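PDB 3MY9: muconate cycloisomerase from Azorhizobium caulinodans, which belongs to the enolase superfamily, pairing an N-terminal capping domain with a barrel domain that holds magnesium ions. Local coordinates for residues 172-177 with 211-216; 140-143 with 149-152; 11-16 with 69-74; 107-112 with 278-283; 249-252 with 256-259. One frame throughout, in Å; residues are numbered along the deposited sequence.

Contacts 1, 2 and 5 belong to the barrel domain, contact 3 to the N-terminal domain, and contact 4 bridges the two. Contacts 2, 4 and 5 are buried; in each an acidic side chain lies close to backbone N-H groups, with clear hydrogen bonds across contacts 4 and 5. Contacts 1 and 3 are partly buried. The former joins two barrel helices by a histidine-carboxylate bond, the contact's centre lying about 27 Å from that of the chain, whereas the latter is apolar packing of a strand against a helix. Contacts 3 and 4 adjoin through Leu71 and Val108, so the helix packed on the strand in 11-16 also rests on the helix that reaches the barrel.

Contact 1: residues 172-177 with 211-216; sequences KPHAEE and LRDVDA
The imidazole of His174 meets the carboxylate of Asp213 edge-on, the two planes only 18° apart. NE2 of His174 donates to OD2 of Asp213 over 2.6 Å, in a fairly straight bond (158°) that uses the anti lone pair of the oxygen and keeps it almost exactly in the plane of the ring. His174 reaches this far because its CG stands anti to the backbone N (chi1 -176°), which throws the ring out from the first turn of helix 174-188 toward helix 207-215. The same edge of the ring carries a second, weaker neighbour: CE1 of His174 lies 4.2 Å from CG1 of Val214, whose buried side chain also packs on Leu178 and Leu181. Two helices on the outside of the barrel, each following its own strand, are thus joined. The other oxygen of Asp213, OD1, forms a salt bridge with Arg218 of a second subunit. A histidine suits the place because its flat ring can give a proton at the edge and still lie against valine. Sharing a carboxylate would be expected to favour the charged form of the ring, while the arginine competes for the same negative charge.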
# COMPACT_ATOMS: atom_id res chain seq x y z
N LYS A 172 -14.83 -31.23 -19.64
CA LYS A 172 -15.21 -31.35 -21.04
C LYS A 172 -14.80 -30.07 -21.75
O LYS A 172 -14.57 -29.04 -21.09
CB LYS A 172 -16.71 -31.58 -21.15
CG LYS A 172 -17.21 -32.75 -20.30
CD LYS A 172 -18.71 -32.99 -20.47
CE LYS A 172 -19.30 -33.61 -19.19
NZ LYS A 172 -20.58 -34.34 -19.41
N PRO A 173 -14.72 -30.11 -23.09
CA PRO A 173 -14.35 -28.88 -23.78
C PRO A 173 -15.24 -27.69 -23.35
O PRO A 173 -16.46 -27.83 -23.17
CB PRO A 173 -14.55 -29.21 -25.26
CG PRO A 173 -14.64 -30.70 -25.34
CD PRO A 173 -15.23 -31.12 -24.03
N HIS A 174 -14.63 -26.54 -23.18
CA HIS A 174 -15.32 -25.37 -22.65
C HIS A 174 -16.66 -25.10 -23.33
O HIS A 174 -17.67 -24.88 -22.66
CB HIS A 174 -14.41 -24.16 -22.77
CG HIS A 174 -14.96 -22.91 -22.17
ND1 HIS A 174 -15.40 -22.83 -20.87
CD2 HIS A 174 -15.09 -21.66 -22.69
CE1 HIS A 174 -15.78 -21.59 -20.61
NE2 HIS A 174 -15.61 -20.87 -21.71
N ALA A 175 -16.67 -25.13 -24.67
CA ALA A 175 -17.91 -24.93 -25.45
C ALA A 175 -19.03 -25.87 -25.01
O ALA A 175 -20.19 -25.44 -24.88
CB ALA A 175 -17.64 -25.12 -26.98
N GLU A 176 -18.70 -27.14 -24.80
CA GLU A 176 -19.69 -28.13 -24.37
C GLU A 176 -20.20 -27.80 -22.97
O GLU A 176 -21.39 -27.90 -22.71
CB GLU A 176 -19.13 -29.56 -24.42
CG GLU A 176 -20.17 -30.68 -24.10
CD GLU A 176 -19.65 -32.10 -24.36
OE1 GLU A 176 -18.47 -32.25 -24.77
OE2 GLU A 176 -20.43 -33.06 -24.16
N GLU A 177 -19.31 -27.38 -22.08
CA GLU A 177 -19.72 -27.02 -20.73
C GLU A 177 -20.65 -25.80 -20.75
O GLU A 177 -21.60 -25.73 -19.96
CB GLU A 177 -18.50 -26.83 -19.82
CG GLU A 177 -17.73 -28.16 -19.67
CD GLU A 177 -16.64 -28.16 -18.61
OE1 GLU A 177 -16.03 -27.10 -18.34
OE2 GLU A 177 -16.38 -29.27 -18.07
N LEU A 211 -13.55 -18.32 -16.80
CA LEU A 211 -14.36 -17.91 -15.65
C LEU A 211 -15.40 -16.84 -15.99
O LEU A 211 -16.52 -16.89 -15.47
CB LEU A 211 -13.47 -17.42 -14.50
CG LEU A 211 -12.53 -18.49 -13.89
CD1 LEU A 211 -11.58 -17.85 -12.88
CD2 LEU A 211 -13.40 -19.62 -13.25
N ARG A 212 -15.03 -15.90 -16.86
CA ARG A 212 -15.97 -14.88 -17.29
C ARG A 212 -17.12 -15.48 -18.06
O ARG A 212 -18.29 -15.04 -17.87
CB ARG A 212 -15.31 -13.74 -18.08
CG ARG A 212 -16.27 -12.54 -18.35
CD ARG A 212 -15.55 -11.43 -19.16
NE ARG A 212 -14.38 -10.94 -18.44
CZ ARG A 212 -14.41 -10.08 -17.44
NH1 ARG A 212 -15.57 -9.55 -17.04
NH2 ARG A 212 -13.28 -9.68 -16.87
N ASP A 213 -16.84 -16.50 -18.88
CA ASP A 213 -17.91 -17.17 -19.61
C ASP A 213 -18.93 -17.84 -18.65
O ASP A 213 -20.15 -17.75 -18.86
CB ASP A 213 -17.34 -18.23 -20.56
CG ASP A 213 -16.60 -17.63 -21.78
OD1 ASP A 213 -16.70 -16.42 -22.04
OD2 ASP A 213 -15.89 -18.41 -22.46
N VAL A 214 -18.45 -18.51 -17.61
CA VAL A 214 -19.37 -19.26 -16.75
C VAL A 214 -20.02 -18.31 -15.72
O VAL A 214 -21.12 -18.55 -15.26
CB VAL A 214 -18.72 -20.48 -16.09
CG1 VAL A 214 -18.15 -21.46 -17.16
CG2 VAL A 214 -17.71 -20.06 -15.10
N ASP A 215 -19.35 -17.20 -15.43
CA ASP A 215 -19.93 -16.13 -14.61
C ASP A 215 -21.24 -15.56 -15.18
O ASP A 215 -22.07 -15.08 -14.40
CB ASP A 215 -18.89 -15.02 -14.33
CG ASP A 215 -19.53 -13.73 -13.75
OD1 ASP A 215 -19.69 -13.62 -12.49
OD2 ASP A 215 -19.86 -12.82 -14.55
N ALA A 216 -21.47 -15.66 -16.49
CA ALA A 216 -22.72 -15.13 -17.11
C ALA A 216 -23.95 -15.94 -16.73
O ALA A 216 -25.08 -15.45 -16.84
CB ALA A 216 -22.60 -15.06 -18.66

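Contact 2: residues 140-143 with 149-152; sequences FSIA and ADLE
Ile142 lays its two methyl ends along the side chain of Asp150, the pair sliding past each other in opposite directions. The branch methyl CG2 of Ile142 comes within 3.1 Å of OD2 of Asp150, a tight approach for carbon and oxygen, while CD1 of Ile142 lies 3.8 Å from the carboxylate carbon CG of Asp150. CB of Asp150 is met almost equally by both methyls. Chi1 of Asp150, at -97°, is turned well past the usual value near -60°, a turn that coincides with the carboxylate lying against Ile142 and the strand end. OD2 of Asp150 also lies 3.1 Å from the backbone N of Ala143, just beyond the strand, and accepts a hydrogen bond from the backbone N of Asp144. The aspartate therefore reaches from the first turn of helix 147-157 back to the corner that joins it to strand 135-142, inside the beta-alpha-beta unit completed by strand 164-168. Beta-branched isoleucine fits the strand, where its side chain also packs on Met154 and Phe165. With hydrocarbon along one flank, the carboxylate would tend to lose solvation, which could raise its pKa; the N-H of Asp144 would be expected to offset this by stabilising the negative charge, and it ties the turn to the helix.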
# COMPACT_ATOMS: atom_id res chain seq x y z
N PHE A 140 -25.86 -31.97 -4.59
CA PHE A 140 -25.80 -33.10 -5.49
C PHE A 140 -24.80 -32.85 -6.62
O PHE A 140 -24.91 -31.87 -7.36
CB PHE A 140 -27.17 -33.39 -6.04
CG PHE A 140 -27.22 -34.61 -6.87
CD1 PHE A 140 -26.99 -34.55 -8.24
CD2 PHE A 140 -27.49 -35.84 -6.29
CE1 PHE A 140 -27.01 -35.70 -9.02
CE2 PHE A 140 -27.54 -36.99 -7.07
CZ PHE A 140 -27.29 -36.92 -8.43
N SER A 141 -23.82 -33.74 -6.76
CA SER A 141 -22.76 -33.56 -7.73
C SER A 141 -23.24 -33.89 -9.14
O SER A 141 -23.82 -34.94 -9.37
CB SER A 141 -21.58 -34.44 -7.36
OG SER A 141 -20.51 -34.28 -8.29
N ILE A 142 -23.02 -32.98 -10.08
CA ILE A 142 -23.31 -33.21 -11.50
C ILE A 142 -21.96 -33.41 -12.19
O ILE A 142 -21.22 -32.44 -12.42
CB ILE A 142 -24.07 -32.00 -12.14
CG1 ILE A 142 -25.46 -31.86 -11.50
CG2 ILE A 142 -24.16 -32.12 -13.69
CD1 ILE A 142 -26.43 -33.02 -11.81
N ALA A 143 -21.62 -34.66 -12.47
CA ALA A 143 -20.30 -35.01 -12.97
C ALA A 143 -20.30 -36.16 -13.97
O ALA A 143 -19.25 -36.71 -14.26
CB ALA A 143 -19.39 -35.37 -11.79
N ALA A 149 -27.94 -38.18 -18.94
CA ALA A 149 -28.17 -38.98 -17.72
C ALA A 149 -28.36 -38.06 -16.51
O ALA A 149 -29.26 -38.26 -15.71
CB ALA A 149 -27.01 -39.93 -17.47
N ASP A 150 -27.51 -37.04 -16.42
CA ASP A 150 -27.57 -36.09 -15.32
C ASP A 150 -28.82 -35.21 -15.38
O ASP A 150 -29.41 -34.89 -14.34
CB ASP A 150 -26.30 -35.21 -15.28
CG ASP A 150 -25.26 -35.72 -14.29
OD1 ASP A 150 -25.59 -36.61 -13.47
OD2 ASP A 150 -24.12 -35.19 -14.30
N LEU A 151 -29.21 -34.80 -16.59
CA LEU A 151 -30.39 -33.96 -16.79
C LEU A 151 -31.66 -34.65 -16.29
O LEU A 151 -32.54 -34.00 -15.72
CB LEU A 151 -30.54 -33.60 -18.27
CG LEU A 151 -31.69 -32.65 -18.68
CD1 LEU A 151 -31.66 -31.38 -17.84
CD2 LEU A 151 -31.67 -32.30 -20.21
N GLU A 152 -31.77 -35.95 -16.52
CA GLU A 152 -32.95 -36.69 -16.07
C GLU A 152 -32.95 -36.79 -14.55
O GLU A 152 -33.99 -36.63 -13.92
CB GLU A 152 -33.05 -38.06 -16.74
CG GLU A 152 -33.43 -37.96 -18.21
CD GLU A 152 -34.91 -37.59 -18.43
OE1 GLU A 152 -35.80 -38.17 -17.75
OE2 GLU A 152 -35.18 -36.73 -19.29

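Contact 3: residues 11-16 with 69-74; sequences IRIFLV and SALDIY
Ile13 places CG1 anti to its own carbonyl carbon (chi1 -56°) and continues nearly extended to CD1 (chi2 160°), so that one long branch projects from the strand onto the backbone of the helix at Leu71 and Asp72. The terminal methyl does most of the touching. CD1 of Ile13 lies 3.3 Å from the backbone N of Asp72 and 3.5 Å from CB of Leu71, and it stays close to CB of Asp72 at 3.7 Å. It is thus seated against the junction of two residues of one turn, close to the main chain itself, and the side chains of Ile13 and Leu71 are set at a slant to each other. No hydrogen bond crosses between 11-16 and 69-74; the contact is van der Waals packing, of a methyl against a helix backbone and the CB atoms beside it. Leucine suits position 71 because its far end turns to the other neighbours of the helix, Ala104 and Val108 of helix 102-120, while its CB serves the strand. Asp72 stands at the margin of the contact, where its OD1 forms a salt bridge with Arg76 one turn later, and the side chain of Arg76 also touches Ile13. Phe68 and Leu40 pack on Ile13 as well. On the strand, Ile11 points to the same helix, and Arg12 between them belongs to the other face, where it pairs with Glu41. A helix packed on one face of an antiparallel sheet, joined by such side chains, fits the alpha+beta N-terminal domain of the mandelate racemase and muconate lactonizing enzyme family.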
# COMPACT_ATOMS: atom_id res chain seq x y z
N ILE A 11 -8.90 -46.32 26.32
CA ILE A 11 -9.29 -46.25 24.93
C ILE A 11 -9.06 -47.59 24.22
O ILE A 11 -8.31 -48.44 24.71
CB ILE A 11 -8.55 -45.12 24.17
CG1 ILE A 11 -7.05 -45.40 24.06
CG2 ILE A 11 -8.81 -43.77 24.85
CD1 ILE A 11 -6.30 -44.34 23.29
N ARG A 12 -9.77 -47.75 23.12
CA ARG A 12 -9.50 -48.78 22.13
C ARG A 12 -9.43 -48.09 20.77
O ARG A 12 -10.31 -47.30 20.42
CB ARG A 12 -10.62 -49.82 22.08
CG ARG A 12 -10.99 -50.46 23.40
CD ARG A 12 -11.62 -51.82 23.15
NE ARG A 12 -12.50 -52.26 24.23
CZ ARG A 12 -13.84 -52.32 24.18
NH1 ARG A 12 -14.51 -51.97 23.08
NH2 ARG A 12 -14.51 -52.77 25.24
N ILE A 13 -8.36 -48.36 20.03
CA ILE A 13 -8.21 -47.84 18.68
C ILE A 13 -8.43 -49.01 17.72
O ILE A 13 -7.82 -50.08 17.90
CB ILE A 13 -6.81 -47.24 18.46
CG1 ILE A 13 -6.53 -46.16 19.51
CG2 ILE A 13 -6.69 -46.65 17.05
CD1 ILE A 13 -5.06 -45.85 19.69
N PHE A 14 -9.30 -48.82 16.74
CA PHE A 14 -9.63 -49.86 15.77
C PHE A 14 -9.27 -49.42 14.37
O PHE A 14 -9.68 -48.34 13.93
CB PHE A 14 -11.12 -50.17 15.79
CG PHE A 14 -11.61 -50.73 17.09
CD1 PHE A 14 -11.69 -52.10 17.29
CD2 PHE A 14 -12.02 -49.89 18.11
CE1 PHE A 14 -12.16 -52.62 18.47
CE2 PHE A 14 -12.49 -50.41 19.31
CZ PHE A 14 -12.56 -51.77 19.49
N LEU A 15 -8.49 -50.24 13.67
CA LEU A 15 -8.32 -50.08 12.23
C LEU A 15 -9.35 -51.02 11.61
O LEU A 15 -9.29 -52.23 11.85
CB LEU A 15 -6.89 -50.44 11.79
CG LEU A 15 -6.45 -49.93 10.41
CD1 LEU A 15 -4.99 -50.31 10.10
CD2 LEU A 15 -7.37 -50.45 9.32
N VAL A 16 -10.29 -50.46 10.85
CA VAL A 16 -11.35 -51.26 10.22
C VAL A 16 -11.32 -51.09 8.71
O VAL A 16 -10.90 -50.05 8.20
CB VAL A 16 -12.76 -50.87 10.71
CG1 VAL A 16 -12.88 -51.09 12.19
CG2 VAL A 16 -13.09 -49.43 10.35
N SER A 69 -1.14 -44.74 14.30
CA SER A 69 0.02 -44.72 15.19
C SER A 69 -0.03 -43.48 16.08
O SER A 69 0.30 -43.55 17.26
CB SER A 69 1.34 -44.80 14.40
OG SER A 69 1.41 -43.80 13.39
N ALA A 70 -0.48 -42.36 15.50
CA ALA A 70 -0.59 -41.11 16.25
C ALA A 70 -1.36 -41.33 17.55
O ALA A 70 -0.86 -41.00 18.62
CB ALA A 70 -1.26 -40.05 15.41
N LEU A 71 -2.55 -41.91 17.45
CA LEU A 71 -3.38 -42.17 18.63
C LEU A 71 -2.73 -43.16 19.59
O LEU A 71 -2.71 -42.93 20.80
CB LEU A 71 -4.76 -42.68 18.22
CG LEU A 71 -5.73 -41.68 17.58
CD1 LEU A 71 -6.82 -42.40 16.78
CD2 LEU A 71 -6.36 -40.76 18.63
N ASP A 72 -2.21 -44.25 19.04
CA ASP A 72 -1.74 -45.39 19.83
C ASP A 72 -0.50 -45.08 20.67
O ASP A 72 -0.39 -45.54 21.81
CB ASP A 72 -1.49 -46.61 18.92
CG ASP A 72 -1.17 -47.89 19.69
OD1 ASP A 72 -1.83 -48.18 20.71
OD2 ASP A 72 -0.26 -48.63 19.25
N ILE A 73 0.43 -44.30 20.11
CA ILE A 73 1.69 -43.99 20.79
C ILE A 73 1.80 -42.51 21.24
O ILE A 73 2.03 -42.24 22.42
CB ILE A 73 2.95 -44.51 19.99
CG1 ILE A 73 3.49 -43.51 18.96
CG2 ILE A 73 2.63 -45.83 19.30
CD1 ILE A 73 4.57 -42.59 19.51
N TYR A 74 1.61 -41.55 20.34
CA TYR A 74 1.84 -40.15 20.67
C TYR A 74 0.77 -39.57 21.62
O TYR A 74 1.10 -39.01 22.67
CB TYR A 74 1.97 -39.30 19.41

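Contact 4: residues 107-112 with 278-283; sequences AVEMAL and GLMKAQ
Glu109 offers both carboxylate oxygens to the first turn of helix 279-292. OE1 of Glu109 accepts the N-H of Leu279 over 2.8 Å and OE2 of Glu109 that of Met280 over 3.1 Å; both bonds are almost straight (170° and 171°) and arrive on the syn sides of the oxygens, somewhat out of the carboxylate plane. The third N-H is served through water 1, which accepts from the backbone N of Lys281 at 2.8 Å and donates to OE2 of Glu109 at 2.9 Å. The N-H groups of a helix's first turn have no carbonyl partners within the helix, and here a buried side chain supplies the acceptors. The glutamate comes from helix 102-120 in the N-terminal domain, whereas the helix it meets belongs to the barrel, so these bonds to the start of a barrel helix also join the two domains. An extended chain with CG anti to the backbone N (chi1 -177°) gives Glu109 its reach. Glycine suits the N-cap position: at Gly278 phi is positive and its bare CA lies 3.4 Å from OE1 of Glu109. CB of Leu279 sits 3.5 Å from the same oxygen, and that leucine also packs on Leu314 and Val124. The partial positive charge of the helix start would be expected to stabilise the ionised carboxylate. Met280, whose CB flanks OE2, also packs on Gly129 of a neighbouring subunit.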
# COMPACT_ATOMS: atom_id res chain seq x y z
N ALA A 107 -10.58 -36.76 16.31
CA ALA A 107 -11.29 -37.97 16.78
C ALA A 107 -11.35 -38.01 18.29
O ALA A 107 -12.34 -38.47 18.87
CB ALA A 107 -10.63 -39.25 16.24
N VAL A 108 -10.29 -37.55 18.95
CA VAL A 108 -10.28 -37.48 20.41
C VAL A 108 -11.32 -36.48 20.92
O VAL A 108 -12.09 -36.80 21.81
CB VAL A 108 -8.91 -37.09 20.95
CG1 VAL A 108 -9.00 -36.70 22.41
CG2 VAL A 108 -7.93 -38.24 20.77
N GLU A 109 -11.33 -35.27 20.33
CA GLU A 109 -12.29 -34.21 20.68
C GLU A 109 -13.73 -34.69 20.49
O GLU A 109 -14.57 -34.56 21.38
CB GLU A 109 -12.03 -33.00 19.80
CG GLU A 109 -12.90 -31.78 20.08
CD GLU A 109 -12.89 -30.78 18.94
OE1 GLU A 109 -12.98 -31.22 17.78
OE2 GLU A 109 -12.79 -29.55 19.20
N MET A 110 -14.01 -35.22 19.32
CA MET A 110 -15.29 -35.84 18.97
C MET A 110 -15.80 -36.78 20.09
O MET A 110 -16.91 -36.65 20.61
CB MET A 110 -15.03 -36.66 17.69
CG MET A 110 -16.15 -36.93 16.78
SD MET A 110 -15.49 -37.73 15.29
CE MET A 110 -14.53 -36.43 14.59
N ALA A 111 -14.95 -37.73 20.46
CA ALA A 111 -15.28 -38.74 21.45
C ALA A 111 -15.53 -38.13 22.84
O ALA A 111 -16.46 -38.53 23.54
CB ALA A 111 -14.19 -39.79 21.51
N LEU A 112 -14.72 -37.15 23.23
CA LEU A 112 -14.89 -36.52 24.56
C LEU A 112 -16.18 -35.72 24.61
O LEU A 112 -16.84 -35.69 25.65
CB LEU A 112 -13.73 -35.59 24.91
CG LEU A 112 -12.58 -36.19 25.70
CD1 LEU A 112 -12.12 -37.50 25.12
CD2 LEU A 112 -11.46 -35.15 25.72
N GLY A 278 -10.48 -29.72 13.97
CA GLY A 278 -11.59 -30.10 14.84
C GLY A 278 -12.76 -29.13 14.89
O GLY A 278 -12.82 -28.16 14.15
N LEU A 279 -13.68 -29.44 15.80
CA LEU A 279 -14.97 -28.79 15.90
C LEU A 279 -14.86 -27.39 16.50
O LEU A 279 -15.43 -26.45 15.95
CB LEU A 279 -15.92 -29.64 16.74
CG LEU A 279 -16.23 -31.06 16.25
CD1 LEU A 279 -17.01 -31.85 17.29
CD2 LEU A 279 -16.98 -31.00 15.01
N MET A 280 -14.15 -27.25 17.62
CA MET A 280 -13.95 -25.92 18.23
C MET A 280 -13.10 -25.02 17.30
O MET A 280 -13.40 -23.85 17.15
CB MET A 280 -13.34 -26.01 19.64
CG MET A 280 -14.33 -26.58 20.72
SD MET A 280 -13.80 -26.59 22.48
CE MET A 280 -15.16 -27.65 23.00
N LYS A 281 -12.06 -25.57 16.69
CA LYS A 281 -11.24 -24.82 15.73
C LYS A 281 -12.07 -24.38 14.53
O LYS A 281 -11.90 -23.27 14.04
CB LYS A 281 -10.05 -25.64 15.23
CG LYS A 281 -9.04 -26.08 16.30
CD LYS A 281 -8.24 -24.93 16.83
CE LYS A 281 -7.04 -25.42 17.63
NZ LYS A 281 -6.08 -24.30 17.85
N ALA A 282 -13.00 -25.21 14.06
CA ALA A 282 -13.88 -24.80 12.96
C ALA A 282 -14.78 -23.62 13.34
O ALA A 282 -15.05 -22.73 12.51
CB ALA A 282 -14.71 -25.97 12.44
N GLN A 283 -15.27 -23.60 14.58
CA GLN A 283 -16.09 -22.47 15.03
C GLN A 283 -15.24 -21.20 15.23
O GLN A 283 -15.73 -20.10 15.03
CB GLN A 283 -16.83 -22.81 16.31
CG GLN A 283 -17.98 -23.78 16.13
CD GLN A 283 -18.98 -23.73 17.29
OE1 GLN A 283 -18.57 -23.63 18.45
NE2 GLN A 283 -20.28 -23.78 16.98
O HOH W 1 -10.95 -27.85 17.81

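Contact 5: residues 249-252 with 256-259; sequences ESCF and DLME
Asp256 leans back from its helix over the loop 249-252 and is held there by its carboxylate. OD2 of Asp256 accepts the backbone N-H of Phe252 over 2.9 Å at 163°, using the anti lone pair. CB of Asp256 rests meanwhile on the loop backbone, 3.5 Å from O of Ser250 and 3.8 Å from CA of Cys251. The same OD2 forms a salt bridge with Arg228, which also binds the carbonyl O of Glu249, so one arginine and one aspartate grip the loop from two points. Aspartate is short enough to turn back on a backbone N-H only four residues earlier in the chain. Phe252 lies alongside Asp256, pointing the same way, with OD2 near the plane of the ring at its edge and the ring and carboxylate planes 66° apart. This is a beta-to-alpha loop of the barrel, at the C-terminal end of strand 245-247, where enzymes of this superfamily gather their metal ligands; it runs on from Asp248, a magnesium ligand, into helix 254-263, and the side chain of Phe252 is about 9 Å from a bound magnesium ion. The ring of Phe252 also meets that of Trp57, from the N-terminal part of the chain, nearly at right angles. Cys251 turns the other way. Its SG, anti to the backbone N (chi1 -173°), lies 3.7 Å from CB and 3.8 Å from CA of Leu257. A small, weakly polar thiol fits this buried position, where Ile269 of the next strand touches it as well. Leu257 carries the packing outward, its branched end set among Leu285, Ile288 and Ala289 of helix 279-292.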
# COMPACT_ATOMS: atom_id res chain seq x y z
N GLU A 249 -8.80 -25.37 -1.07
CA GLU A 249 -7.42 -25.64 -0.71
C GLU A 249 -6.62 -24.38 -0.32
O GLU A 249 -5.63 -24.49 0.41
CB GLU A 249 -6.70 -26.43 -1.82
CG GLU A 249 -7.10 -27.92 -1.88
CD GLU A 249 -8.43 -28.17 -2.62
OE1 GLU A 249 -8.99 -27.25 -3.27
OE2 GLU A 249 -8.91 -29.33 -2.57
N SER A 250 -7.06 -23.19 -0.75
CA SER A 250 -6.49 -21.92 -0.24
C SER A 250 -6.81 -21.62 1.21
O SER A 250 -6.24 -20.71 1.77
CB SER A 250 -6.96 -20.70 -1.05
OG SER A 250 -6.41 -20.68 -2.33
N CYS A 251 -7.75 -22.33 1.82
CA CYS A 251 -8.11 -22.06 3.19
C CYS A 251 -8.34 -23.33 4.02
O CYS A 251 -9.46 -23.91 4.03
CB CYS A 251 -9.32 -21.14 3.23
SG CYS A 251 -9.69 -20.59 4.92
N PHE A 252 -7.28 -23.77 4.69
CA PHE A 252 -7.37 -24.94 5.57
C PHE A 252 -7.68 -24.57 7.01
O PHE A 252 -8.38 -25.30 7.69
CB PHE A 252 -6.07 -25.76 5.54
CG PHE A 252 -5.92 -26.55 4.28
CD1 PHE A 252 -5.06 -26.16 3.29
CD2 PHE A 252 -6.70 -27.66 4.07
CE1 PHE A 252 -4.95 -26.89 2.12
CE2 PHE A 252 -6.59 -28.41 2.89
CZ PHE A 252 -5.71 -28.00 1.92
N ASP A 256 -4.70 -19.33 7.32
CA ASP A 256 -4.95 -19.12 5.91
C ASP A 256 -6.08 -18.09 5.76
O ASP A 256 -6.04 -17.23 4.90
CB ASP A 256 -5.38 -20.43 5.18
CG ASP A 256 -4.29 -21.49 5.14
OD1 ASP A 256 -3.10 -21.19 5.33
OD2 ASP A 256 -4.62 -22.67 4.89
N LEU A 257 -7.11 -18.22 6.59
CA LEU A 257 -8.27 -17.38 6.44
C LEU A 257 -7.90 -15.93 6.66
O LEU A 257 -8.28 -15.09 5.86
CB LEU A 257 -9.40 -17.81 7.39
CG LEU A 257 -10.68 -16.95 7.34
CD1 LEU A 257 -11.30 -16.92 5.94
CD2 LEU A 257 -11.66 -17.47 8.37
N MET A 258 -7.10 -15.62 7.68
CA MET A 258 -6.66 -14.22 7.87
C MET A 258 -5.93 -13.66 6.65
O MET A 258 -6.09 -12.48 6.32
CB MET A 258 -5.81 -14.02 9.14
CG MET A 258 -6.66 -14.08 10.44
SD MET A 258 -7.94 -12.80 10.79
CE MET A 258 -8.26 -11.99 9.26
N GLU A 259 -5.16 -14.49 5.97
CA GLU A 259 -4.48 -14.04 4.75
C GLU A 259 -5.45 -13.91 3.57
O GLU A 259 -5.32 -13.00 2.76
CB GLU A 259 -3.34 -14.98 4.41
CG GLU A 259 -2.42 -14.43 3.34
CD GLU A 259 -1.66 -13.16 3.77
OE1 GLU A 259 -1.36 -12.95 4.96
OE2 GLU A 259 -1.38 -12.35 2.87